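PDB 2P1G: putative xylanase from Bacteroides fragilis, which is a putative xylanase that probably hydrolyses glycosidic bonds, though its activity is unproven. Local coordinates for residues M63-G66 against D67-N71. Residues are numbered along the deposited sequence; the frame is centred on the assembly and turned at random.
Sequences MQEG and DFARN
Asp-67 turns its carboxylate back toward Gln-64, the N-cap residue, and a water bridges the two: it takes the N-H of Gln-64 at 3.0 Å and donates to Asp-67 OD2 at 2.6 Å. With CG beside its own backbone N (chi1 -66°), the acid leans toward the start of the helix, where a negative charge would be favoured by the helix dipole. Its other oxygen, OD1, forms a long salt bridge with Arg-70 NH1, at 3.4 Å. The N-H of Asp-67 makes only a weak, bent bond to Gln-64 O; that same oxygen receives the much straighter N-H of Phe-68 at 3.1 Å (164°).

Phe-68, the buried residue here, suits the inner side of the helix. The bend of Met-63 at chi3 (103°) carries its methyl CE to within 3.6 Å of Phe-68 CB, and both side chains pack on Met-53 of helix 43-54. The carboxylate of Glu-65 instead approaches the ring edge, OE2 lying near the ring plane.

Ala-69, whose small CB lies 3.6 Å from Glu-65 OE2, leaves it room, while its N-H bonds to Glu-65 O. Arg-70 gives its N-H to Gly-66 O, and its long chain swings the guanidinium back to Asp-67 on the exposed side; Asn-71 ND2 hydrogen-bonds to Ala-52 O. This is the amphipathic N-terminal end of helix 65-76, with a water-bridged acid and one side packed against helix 43-54.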
loop_
_atom_site.group_PDB
_atom_site.type_symbol
_atom_site.label_atom_id
_atom_site.label_comp_id
_atom_site.label_asym_id
_atom_site.label_seq_id
_atom_site.Cartn_x
_atom_site.Cartn_y
_atom_site.Cartn_z
ATOM N N MET A 63 -1.960 -21.553 -10.790
ATOM C CA MET A 63 -2.600 -20.230 -10.751
ATOM C C MET A 63 -3.113 -19.848 -12.128
ATOM O O MET A 63 -2.385 -19.956 -13.119
ATOM C CB MET A 63 -1.616 -19.158 -10.266
ATOM C CG MET A 63 -2.259 -17.812 -9.974
ATOM S SD MET A 63 -1.076 -16.558 -9.394
ATOM C CE MET A 63 -0.850 -15.584 -10.855
ATOM N N GLN A 64 -4.364 -19.414 -12.189
ATOM C CA GLN A 64 -4.960 -18.977 -13.450
ATOM C C GLN A 64 -4.824 -17.474 -13.634
ATOM O O GLN A 64 -5.127 -16.707 -12.720
ATOM C CB GLN A 64 -6.424 -19.366 -13.503
ATOM C CG GLN A 64 -6.653 -20.862 -13.512
ATOM C CD GLN A 64 -8.089 -21.210 -13.812
ATOM O OE1 GLN A 64 -8.590 -20.948 -14.914
ATOM N NE2 GLN A 64 -8.771 -21.796 -12.829
ATOM N N GLU A 65 -4.380 -17.058 -14.821
ATOM C CA GLU A 65 -4.139 -15.643 -15.097
ATOM C C GLU A 65 -5.425 -14.815 -15.054
ATOM O O GLU A 65 -5.390 -13.630 -14.708
ATOM C CB GLU A 65 -3.409 -15.460 -16.432
ATOM C CG GLU A 65 -2.576 -14.166 -16.507
ATOM C CD GLU A 65 -3.356 -12.983 -17.076
ATOM O OE1 GLU A 65 -3.816 -13.073 -18.241
ATOM O OE2 GLU A 65 -3.497 -11.959 -16.364
ATOM N N GLY A 66 -6.544 -15.435 -15.425
ATOM C CA GLY A 66 -7.866 -14.832 -15.270
ATOM C C GLY A 66 -8.220 -14.506 -13.829
ATOM O O GLY A 66 -8.788 -13.453 -13.559
ATOM N N ASP A 67 -7.873 -15.396 -12.899
ATOM C CA ASP A 67 -8.128 -15.163 -11.483
ATOM C C ASP A 67 -7.244 -14.021 -10.973
ATOM O O ASP A 67 -7.712 -13.136 -10.263
ATOM C CB ASP A 67 -7.838 -16.425 -10.657
ATOM C CG ASP A 67 -8.792 -17.575 -10.957
ATOM O OD1 ASP A 67 -9.752 -17.400 -11.733
ATOM O OD2 ASP A 67 -8.572 -18.665 -10.390
ATOM N N PHE A 68 -5.971 -14.055 -11.354
ATOM C CA PHE A 68 -5.006 -13.038 -10.931
ATOM C C PHE A 68 -5.490 -11.677 -11.426
ATOM O O PHE A 68 -5.562 -10.726 -10.663
ATOM C CB PHE A 68 -3.613 -13.361 -11.474
ATOM C CG PHE A 68 -2.636 -12.223 -11.393
ATOM C CD1 PHE A 68 -2.048 -11.871 -10.181
ATOM C CD2 PHE A 68 -2.274 -11.523 -12.540
ATOM C CE1 PHE A 68 -1.125 -10.813 -10.111
ATOM C CE2 PHE A 68 -1.360 -10.472 -12.488
ATOM C CZ PHE A 68 -0.786 -10.112 -11.267
ATOM N N ALA A 69 -5.839 -11.612 -12.705
ATOM C CA ALA A 69 -6.284 -10.364 -13.340
ATOM C C ALA A 69 -7.562 -9.808 -12.703
ATOM O O ALA A 69 -7.669 -8.598 -12.465
ATOM C CB ALA A 69 -6.493 -10.599 -14.819
ATOM N N ARG A 70 -8.528 -10.685 -12.432
ATOM C CA ARG A 70 -9.746 -10.291 -11.714
ATOM C C ARG A 70 -9.415 -9.698 -10.339
ATOM O O ARG A 70 -9.886 -8.597 -9.986
ATOM C CB ARG A 70 -10.684 -11.489 -11.535
ATOM C CG ARG A 70 -11.952 -11.147 -10.739
ATOM C CD ARG A 70 -12.787 -12.385 -10.450
ATOM N NE ARG A 70 -13.305 -12.946 -11.691
ATOM C CZ ARG A 70 -13.009 -14.144 -12.178
ATOM N NH1 ARG A 70 -12.196 -14.983 -11.534
ATOM N NH2 ARG A 70 -13.566 -14.512 -13.318
ATOM N N ASN A 71 -8.603 -10.426 -9.573
ATOM C CA ASN A 71 -8.209 -9.980 -8.226
ATOM C C ASN A 71 -7.511 -8.614 -8.274
ATOM O O ASN A 71 -7.831 -7.701 -7.501
ATOM C CB ASN A 71 -7.292 -11.017 -7.561
ATOM C CG ASN A 71 -7.999 -12.344 -7.264
ATOM O OD1 ASN A 71 -9.229 -12.442 -7.317
ATOM N ND2 ASN A 71 -7.216 -13.366 -6.933
HETATM O O HOH W 1 -6.258 -19.677 -9.819
#